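Local coordinates for intracellular serine protease (Bacillus licheniformis, PDB 4ZOQ), which probably acts as a subtilisin-like serine endopeptidase that cuts lanthipeptide precursors in a sequence-specific way, at residues Ala48-Gly53 with Lys121-Ala126; Tyr117-Ala122 with Ile136-Tyr141; His131-Ile136 with Leu288-Tyr293. One frame throughout, in Å; residues are numbered along the deposited sequence.

Contact 1 (Ala48-Gly53 with Lys121-Ala126)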
loop_
_atom_site.group_PDB
_atom_site.type_symbol
_atom_site.label_atom_id
_atom_site.label_comp_id
_atom_site.label_asym_id
_atom_site.label_seq_id
_atom_site.Cartn_x
_atom_site.Cartn_y
_atom_site.Cartn_z
ATOM N N ALA B 48 -0.512 -7.397 -4.522
ATOM C CA ALA B 48 0.274 -7.684 -3.331
ATOM C C ALA B 48 -0.070 -6.700 -2.213
ATOM O O ALA B 48 -0.060 -5.490 -2.402
ATOM C CB ALA B 48 1.740 -7.645 -3.642
ATOM N N LEU B 49 -0.409 -7.251 -1.061
ATOM C CA LEU B 49 -0.803 -6.487 0.101
ATOM C C LEU B 49 0.331 -6.413 1.115
ATOM O O LEU B 49 0.446 -7.298 1.964
ATOM C CB LEU B 49 -2.014 -7.141 0.753
ATOM C CG LEU B 49 -2.596 -6.342 1.922
ATOM C CD1 LEU B 49 -3.592 -5.318 1.429
ATOM C CD2 LEU B 49 -3.209 -7.265 2.987
ATOM N N ILE B 50 1.181 -5.389 1.028
ATOM C CA ILE B 50 2.299 -5.264 1.971
ATOM C C ILE B 50 1.809 -4.533 3.207
ATOM O O ILE B 50 1.784 -3.308 3.249
ATOM C CB ILE B 50 3.501 -4.515 1.357
ATOM C CG1 ILE B 50 3.981 -5.250 0.118
ATOM C CG2 ILE B 50 4.619 -4.377 2.353
ATOM C CD1 ILE B 50 5.148 -4.699 -0.480
ATOM N N ASP B 51 1.457 -5.287 4.238
ATOM C CA ASP B 51 0.703 -4.709 5.326
ATOM C C ASP B 51 0.920 -5.561 6.566
ATOM O O ASP B 51 1.989 -6.150 6.730
ATOM C CB ASP B 51 -0.789 -4.632 4.970
ATOM C CG ASP B 51 -1.475 -3.363 5.512
ATOM O OD1 ASP B 51 -1.517 -3.166 6.752
ATOM O OD2 ASP B 51 -2.045 -2.607 4.702
ATOM N N SER B 52 -0.094 -5.609 7.429
ATOM C CA SER B 52 -0.001 -6.276 8.734
ATOM C C SER B 52 -0.559 -7.705 8.731
ATOM O O SER B 52 -0.975 -8.224 9.774
ATOM C CB SER B 52 -0.713 -5.453 9.809
ATOM O OG SER B 52 -2.115 -5.539 9.660
ATOM N N GLY B 53 -0.604 -8.329 7.564
ATOM C CA GLY B 53 -1.152 -9.669 7.458
ATOM C C GLY B 53 -2.565 -9.612 6.946
ATOM O O GLY B 53 -2.980 -8.627 6.359
ATOM N N LYS B 121 11.991 -6.175 0.808
ATOM C CA LYS B 121 12.075 -7.591 0.501
ATOM C C LYS B 121 10.738 -8.078 -0.039
ATOM O O LYS B 121 10.693 -8.831 -1.013
ATOM C CB LYS B 121 12.481 -8.391 1.722
ATOM C CG LYS B 121 12.783 -9.842 1.415
ATOM C CD LYS B 121 13.080 -10.570 2.711
ATOM C CE LYS B 121 14.562 -10.553 3.025
ATOM N NZ LYS B 121 14.857 -11.125 4.350
ATOM N N ALA B 122 9.656 -7.628 0.591
ATOM C CA ALA B 122 8.322 -7.979 0.129
ATOM C C ALA B 122 8.063 -7.409 -1.268
ATOM O O ALA B 122 7.477 -8.081 -2.128
ATOM C CB ALA B 122 7.262 -7.486 1.107
ATOM N N MET B 123 8.551 -6.207 -1.527
ATOM C CA MET B 123 8.349 -5.628 -2.843
ATOM C C MET B 123 8.979 -6.529 -3.883
ATOM O O MET B 123 8.347 -6.901 -4.880
ATOM C CB MET B 123 8.953 -4.218 -2.936
ATOM C CG MET B 123 8.170 -3.147 -2.169
ATOM S SD MET B 123 8.997 -1.528 -2.153
ATOM C CE MET B 123 8.869 -0.994 -3.872
ATOM N N VAL B 124 10.221 -6.915 -3.627
ATOM C CA VAL B 124 10.956 -7.680 -4.601
ATOM C C VAL B 124 10.328 -9.050 -4.791
ATOM O O VAL B 124 10.121 -9.504 -5.922
ATOM C CB VAL B 124 12.420 -7.805 -4.191
ATOM C CG1 VAL B 124 13.133 -8.754 -5.135
ATOM C CG2 VAL B 124 13.054 -6.437 -4.246
ATOM N N ASP B 125 9.982 -9.695 -3.689
ATOM C CA ASP B 125 9.332 -10.996 -3.775
ATOM C C ASP B 125 8.040 -10.896 -4.556
ATOM O O ASP B 125 7.786 -11.715 -5.440
ATOM C CB ASP B 125 9.065 -11.578 -2.381
ATOM C CG ASP B 125 10.338 -12.063 -1.690
ATOM O OD1 ASP B 125 11.364 -12.243 -2.381
ATOM O OD2 ASP B 125 10.316 -12.262 -0.461
ATOM N N ALA B 126 7.242 -9.877 -4.246
ATOM C CA ALA B 126 5.937 -9.703 -4.877
ATOM C C ALA B 126 6.074 -9.584 -6.399
ATOM O O ALA B 126 5.262 -10.148 -7.155
ATOM C CB ALA B 126 5.217 -8.467 -4.287
#

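Contact 2 (Tyr117-Ala122 with Ile136-Tyr141)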
loop_
_atom_site.group_PDB
_atom_site.type_symbol
_atom_site.label_atom_id
_atom_site.label_comp_id
_atom_site.label_asym_id
_atom_site.label_seq_id
_atom_site.Cartn_x
_atom_site.Cartn_y
_atom_site.Cartn_z
ATOM N N TYR B 117 13.262 -2.504 5.658
ATOM C CA TYR B 117 13.967 -3.613 5.028
ATOM C C TYR B 117 12.977 -4.686 4.592
ATOM O O TYR B 117 13.045 -5.193 3.471
ATOM C CB TYR B 117 15.000 -4.210 5.992
ATOM C CG TYR B 117 15.704 -5.442 5.469
ATOM C CD1 TYR B 117 16.785 -5.326 4.609
ATOM C CD2 TYR B 117 15.256 -6.725 5.796
ATOM C CE1 TYR B 117 17.428 -6.440 4.116
ATOM C CE2 TYR B 117 15.900 -7.860 5.301
ATOM C CZ TYR B 117 16.985 -7.702 4.457
ATOM O OH TYR B 117 17.646 -8.795 3.936
ATOM N N ASN B 118 12.078 -5.076 5.485
ATOM C CA ASN B 118 11.089 -6.075 5.085
ATOM C C ASN B 118 10.123 -5.589 4.006
ATOM O O ASN B 118 9.590 -6.409 3.250
ATOM C CB ASN B 118 10.335 -6.615 6.293
ATOM C CG ASN B 118 11.136 -7.655 7.033
ATOM O OD1 ASN B 118 12.024 -8.287 6.450
ATOM N ND2 ASN B 118 10.844 -7.840 8.315
ATOM N N ILE B 119 9.897 -4.277 3.926
ATOM C CA ILE B 119 9.012 -3.763 2.901
ATOM C C ILE B 119 9.670 -3.968 1.540
ATOM O O ILE B 119 9.026 -4.416 0.573
ATOM C CB ILE B 119 8.659 -2.275 3.115
ATOM C CG1 ILE B 119 7.947 -2.099 4.450
ATOM C CG2 ILE B 119 7.790 -1.762 1.955
ATOM C CD1 ILE B 119 7.698 -0.681 4.824
ATOM N N MET B 120 10.959 -3.647 1.479
ATOM C CA MET B 120 11.737 -3.822 0.253
ATOM C C MET B 120 11.776 -5.292 -0.163
ATOM O O MET B 120 11.579 -5.619 -1.338
ATOM C CB MET B 120 13.169 -3.312 0.436
ATOM C CG MET B 120 13.257 -1.876 0.839
ATOM S SD MET B 120 14.948 -1.221 0.767
ATOM C CE MET B 120 14.888 -0.110 2.180
ATOM N N LYS B 121 11.991 -6.175 0.808
ATOM C CA LYS B 121 12.075 -7.591 0.501
ATOM C C LYS B 121 10.738 -8.078 -0.039
ATOM O O LYS B 121 10.693 -8.831 -1.013
ATOM C CB LYS B 121 12.481 -8.391 1.722
ATOM C CG LYS B 121 12.783 -9.842 1.415
ATOM C CD LYS B 121 13.080 -10.570 2.711
ATOM C CE LYS B 121 14.562 -10.553 3.025
ATOM N NZ LYS B 121 14.857 -11.125 4.350
ATOM N N ALA B 122 9.656 -7.628 0.591
ATOM C CA ALA B 122 8.322 -7.979 0.129
ATOM C C ALA B 122 8.063 -7.409 -1.268
ATOM O O ALA B 122 7.477 -8.081 -2.128
ATOM C CB ALA B 122 7.262 -7.486 1.107
ATOM N N ILE B 136 1.184 -0.449 -0.784
ATOM C CA ILE B 136 1.876 -0.290 0.499
ATOM C C ILE B 136 1.219 0.820 1.344
ATOM O O ILE B 136 1.546 1.998 1.207
ATOM C CB ILE B 136 3.393 0.034 0.309
ATOM C CG1 ILE B 136 4.071 -0.968 -0.619
ATOM C CG2 ILE B 136 4.124 0.031 1.645
ATOM C CD1 ILE B 136 5.465 -0.535 -1.084
ATOM N N SER B 137 0.296 0.431 2.222
ATOM C CA SER B 137 -0.461 1.406 3.012
ATOM C C SER B 137 0.227 1.695 4.341
ATOM O O SER B 137 -0.367 1.577 5.416
ATOM C CB SER B 137 -1.905 0.921 3.267
ATOM O OG SER B 137 -2.760 1.192 2.169
ATOM N N THR B 138 1.491 2.064 4.252
ATOM C CA THR B 138 2.291 2.382 5.424
ATOM C C THR B 138 3.522 3.119 4.924
ATOM O O THR B 138 3.796 3.153 3.719
ATOM C CB THR B 138 2.677 1.119 6.223
ATOM O OG1 THR B 138 3.281 1.492 7.469
ATOM C CG2 THR B 138 3.611 0.206 5.409
ATOM N N GLY B 139 4.249 3.749 5.830
ATOM C CA GLY B 139 5.422 4.501 5.438
ATOM C C GLY B 139 6.213 4.900 6.662
ATOM O O GLY B 139 5.766 4.687 7.787
ATOM N N SER B 140 7.389 5.471 6.449
ATOM C CA SER B 140 8.175 5.971 7.551
ATOM C C SER B 140 8.603 7.381 7.196
ATOM O O SER B 140 8.750 7.702 6.008
ATOM C CB SER B 140 9.389 5.081 7.811
ATOM O OG SER B 140 10.330 5.199 6.751
ATOM N N TYR B 141 8.781 8.222 8.215
ATOM C CA TYR B 141 9.351 9.561 8.007
ATOM C C TYR B 141 10.834 9.510 8.327
ATOM O O TYR B 141 11.237 9.372 9.483
ATOM C CB TYR B 141 8.638 10.598 8.847
ATOM C CG TYR B 141 7.181 10.731 8.482
ATOM C CD1 TYR B 141 6.246 9.833 8.985
ATOM C CD2 TYR B 141 6.733 11.745 7.626
ATOM C CE1 TYR B 141 4.911 9.930 8.665
ATOM C CE2 TYR B 141 5.385 11.859 7.298
ATOM C CZ TYR B 141 4.473 10.947 7.827
ATOM O OH TYR B 141 3.118 11.023 7.528
#

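Contact 3 (His131-Ile136 with Leu288-Tyr293)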
loop_
_atom_site.group_PDB
_atom_site.type_symbol
_atom_site.label_atom_id
_atom_site.label_comp_id
_atom_site.label_asym_id
_atom_site.label_seq_id
_atom_site.Cartn_x
_atom_site.Cartn_y
_atom_site.Cartn_z
ATOM N N HIS B 131 2.993 -10.652 -9.351
ATOM C CA HIS B 131 1.990 -9.636 -8.998
ATOM C C HIS B 131 2.093 -8.431 -9.914
ATOM O O HIS B 131 3.169 -7.860 -10.072
ATOM C CB HIS B 131 2.179 -9.187 -7.547
ATOM C CG HIS B 131 1.830 -10.244 -6.548
ATOM N ND1 HIS B 131 2.689 -11.274 -6.221
ATOM C CD2 HIS B 131 0.700 -10.452 -5.834
ATOM C CE1 HIS B 131 2.104 -12.066 -5.338
ATOM N NE2 HIS B 131 0.899 -11.589 -5.086
ATOM N N GLU B 132 0.968 -8.005 -10.473
ATOM C CA GLU B 132 0.962 -6.858 -11.376
ATOM C C GLU B 132 0.790 -5.526 -10.647
ATOM O O GLU B 132 1.142 -4.472 -11.185
ATOM C CB GLU B 132 -0.127 -7.004 -12.437
ATOM C CG GLU B 132 0.022 -8.167 -13.404
ATOM C CD GLU B 132 -0.763 -9.420 -12.999
ATOM O OE1 GLU B 132 -0.890 -9.753 -11.777
ATOM O OE2 GLU B 132 -1.326 -10.028 -13.941
ATOM N N VAL B 133 0.246 -5.584 -9.433
ATOM C CA VAL B 133 0.037 -4.402 -8.599
ATOM C C VAL B 133 0.503 -4.617 -7.140
ATOM O O VAL B 133 0.268 -5.676 -6.543
ATOM C CB VAL B 133 -1.440 -3.965 -8.579
ATOM C CG1 VAL B 133 -1.631 -2.757 -7.636
ATOM C CG2 VAL B 133 -1.937 -3.662 -9.983
ATOM N N ILE B 134 1.193 -3.618 -6.588
ATOM C CA ILE B 134 1.568 -3.616 -5.180
ATOM C C ILE B 134 0.946 -2.433 -4.421
ATOM O O ILE B 134 0.948 -1.289 -4.872
ATOM C CB ILE B 134 3.114 -3.592 -5.003
ATOM C CG1 ILE B 134 3.737 -4.852 -5.625
ATOM C CG2 ILE B 134 3.509 -3.461 -3.525
ATOM C CD1 ILE B 134 5.244 -4.812 -5.731
ATOM N N ASN B 135 0.391 -2.722 -3.264
ATOM C CA ASN B 135 -0.135 -1.672 -2.422
ATOM C C ASN B 135 0.624 -1.614 -1.109
ATOM O O ASN B 135 0.674 -2.618 -0.382
ATOM C CB ASN B 135 -1.619 -1.902 -2.156
ATOM C CG ASN B 135 -2.225 -0.793 -1.347
ATOM O OD1 ASN B 135 -2.739 0.205 -1.886
ATOM N ND2 ASN B 135 -2.136 -0.932 -0.044
ATOM N N ILE B 136 1.184 -0.449 -0.784
ATOM C CA ILE B 136 1.876 -0.290 0.499
ATOM C C ILE B 136 1.219 0.820 1.344
ATOM O O ILE B 136 1.546 1.998 1.207
ATOM C CB ILE B 136 3.393 0.034 0.309
ATOM C CG1 ILE B 136 4.071 -0.968 -0.619
ATOM C CG2 ILE B 136 4.124 0.031 1.645
ATOM C CD1 ILE B 136 5.465 -0.535 -1.084
ATOM N N LEU B 288 -8.505 -3.467 -11.768
ATOM C CA LEU B 288 -9.656 -3.532 -12.667
ATOM C C LEU B 288 -9.277 -3.214 -14.120
ATOM O O LEU B 288 -9.734 -3.896 -15.040
ATOM C CB LEU B 288 -10.771 -2.592 -12.203
ATOM C CG LEU B 288 -11.682 -3.074 -11.081
ATOM C CD1 LEU B 288 -12.877 -2.111 -10.956
ATOM C CD2 LEU B 288 -12.149 -4.514 -11.360
ATOM N N VAL B 289 -8.443 -2.186 -14.315
ATOM C CA VAL B 289 -8.014 -1.775 -15.649
ATOM C C VAL B 289 -7.184 -2.884 -16.291
ATOM O O VAL B 289 -7.414 -3.241 -17.451
ATOM C CB VAL B 289 -7.209 -0.475 -15.608
ATOM C CG1 VAL B 289 -6.467 -0.252 -16.929
ATOM C CG2 VAL B 289 -8.130 0.687 -15.307
ATOM N N ILE B 290 -6.252 -3.452 -15.526
ATOM C CA ILE B 290 -5.457 -4.547 -16.039
ATOM C C ILE B 290 -6.373 -5.710 -16.464
ATOM O O ILE B 290 -6.210 -6.262 -17.553
ATOM C CB ILE B 290 -4.409 -5.035 -15.004
ATOM C CG1 ILE B 290 -3.310 -3.984 -14.815
ATOM C CG2 ILE B 290 -3.779 -6.359 -15.463
ATOM C CD1 ILE B 290 -2.479 -4.142 -13.591
ATOM N N SER B 291 -7.360 -6.045 -15.631
ATOM C CA SER B 291 -8.286 -7.128 -15.945
ATOM C C SER B 291 -9.044 -6.830 -17.251
ATOM O O SER B 291 -9.066 -7.652 -18.171
ATOM C CB SER B 291 -9.269 -7.324 -14.794
ATOM O OG SER B 291 -8.588 -7.679 -13.599
ATOM N N GLU B 292 -9.611 -5.628 -17.370
ATOM C CA GLU B 292 -10.328 -5.323 -18.593
ATOM C C GLU B 292 -9.403 -5.358 -19.820
ATOM O O GLU B 292 -9.747 -5.929 -20.857
ATOM C CB GLU B 292 -11.004 -3.968 -18.520
ATOM C CG GLU B 292 -11.684 -3.629 -19.816
ATOM C CD GLU B 292 -12.913 -2.793 -19.630
ATOM O OE1 GLU B 292 -13.648 -3.021 -18.641
ATOM O OE2 GLU B 292 -13.144 -1.914 -20.485
ATOM N N TYR B 293 -8.226 -4.761 -19.691
ATOM C CA TYR B 293 -7.316 -4.663 -20.829
ATOM C C TYR B 293 -6.889 -6.053 -21.308
ATOM O O TYR B 293 -6.856 -6.331 -22.506
ATOM C CB TYR B 293 -6.082 -3.834 -20.449
ATOM C CG TYR B 293 -5.171 -3.510 -21.607
ATOM C CD1 TYR B 293 -4.279 -4.457 -22.118
ATOM C CD2 TYR B 293 -5.221 -2.251 -22.213
ATOM C CE1 TYR B 293 -3.430 -4.143 -23.196
ATOM C CE2 TYR B 293 -4.393 -1.923 -23.291
ATOM C CZ TYR B 293 -3.502 -2.870 -23.774
ATOM O OH TYR B 293 -2.701 -2.546 -24.838
#

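Contact 1 (Ala48-Gly53 with Lys121-Ala126)
I50 sets CG1 anti to its own carbonyl carbon (chi1 -59°) and runs on extended through chi2 (-176°), which carries CD1 out from strand 46-51 to helix 116-128. That methyl meets two consecutive helix residues, lying 3.8 Å from A122 CB and 3.8 Å from M123 CG. The side chains of I50 and M123 cross at about a right angle, and M123 touches I50 through CG, its end leading away from the strand. One helical turn beyond A122, A126 meets A48 methyl to methyl, with A48 CB 3.6 Å from A126 CB. This is helix-on-sheet packing in the subtilase fold: strand 46-51 is one of the inner strands of the central sheet, and segments 48-51 and 121-126 run nearly antiparallel (171°), their axes approaching to 9.4 Å. Y106 of strand 102-110 touches all three alanines, and I134 of strand 133-136 touches I50 and A126. L49 faces the other way, onto T90 and I94 of helix 86-97. D51, predicted to belong to the charge relay system, hydrogen-bonds through OD1 to H86 ND1 and through OD2 to T90 OG1; OD1 also takes a weak bond from S52 N.

Contact 2 (Tyr117-Ala122 with Ile136-Tyr141)
I119 and I136 meet branch to branch, and they make the tight half of this contact. I119 keeps CG2 anti to its backbone N (chi1 -61°), which points that methyl from helix 116-128 toward the end of strand 133-136. There I119 CG2 lies 4.0 Å from I136 CD1 and 4.1 Å from I136 CG2, so one methyl of the helix touches both branches of the strand residue. Both isoleucines are buried, and no hydrogen bond joins the two segments.

The other half is looser. The long branch of I119 reaches past I136 to the loop, where I119 CD1 comes within 4.2 Å of T138 CG2. T138 is partly exposed, as are G139 and S140 after it, and S140, although its CB points back at the helix, stays 6.7 Å from it at the nearest approach of its side chain. The chain gets from I136 to T138 through an inverse gamma turn centred on S137, with a weak bond from T138 N to I136 O. The T138 side chain lies about 5 Å from that of H86, a predicted charge relay residue. As in subtilisin, the stretch after strand 133-136 probably lines the substrate cleft.

I119 also packs on V108 of strand 102-110, I50 of strand 46-51 and Y155 of helix 146-164, while M120 turns to L151 and A154 of that same helix. Y117 and K121 meet a neighbouring subunit, K121 NZ forming a salt bridge with its D56. The helix thus lies between the central sheet, helix 146-164 and the subunit interface.

Contact 3 (His131-Ile136 with Leu288-Tyr293)
I290 overlaps V133 and the base of E132 with a single methyl. Its CD1 lies 3.7 Å from V133 CG2 and 3.9 Å from E132 CB, so the tip of one isoleucine closes over two consecutive residues. In the subtilase fold this is where helix 275-297, the long helix that carries S276, predicted to belong to the charge relay system, in its first turn, packs against the central sheet. The contact lies well down that helix, away from the active site.

I290 turns CG1 anti to its carbonyl carbon (chi1 -70°) and stays extended at chi2 (163°), which projects CD1 from the helix to the sheet. The valine presents CG2, and the two side chains meet at a slant. V133 packs on A283 of the same helix as well, and I290 on V306 of helix 303-313, so the methyl contact continues into a wider apolar layer. I134, the next residue along, faces the other side of the sheet and touches I50 and A126.

E132 gives only aliphatic contact to I290; its chain bends at chi2 (96°) and its polar end has two partners. OE2 forms a salt bridge with R294 NH1, one turn beyond I290, while OE1 accepts a hydrogen bond from K46 N.

How the contacts relate
Strand 46-51, helix 116-128, strand 133-136 with the loop after it, and helix 275-297 follow in that order along the chain. Contacts 1 and 2, centred 8 Å apart, use successive turns of helix 116-128, sharing K121 and A122, and I50 CD1 lies 3.9 Å from I136 CG1 between them. The centre of contact 3 lies about 15 Å from that of contact 1 and 19 Å from that of contact 2; its segment overlaps that of contact 2 at I136, but its helix, 275-297, packs on the opposite face of the sheet. Strands 46-51 and 133-136 are parallel neighbours, A48 pairing with V133 and N135. The central sheet is thus sandwiched between helices, with predicted catalytic D51 at the end of one strand.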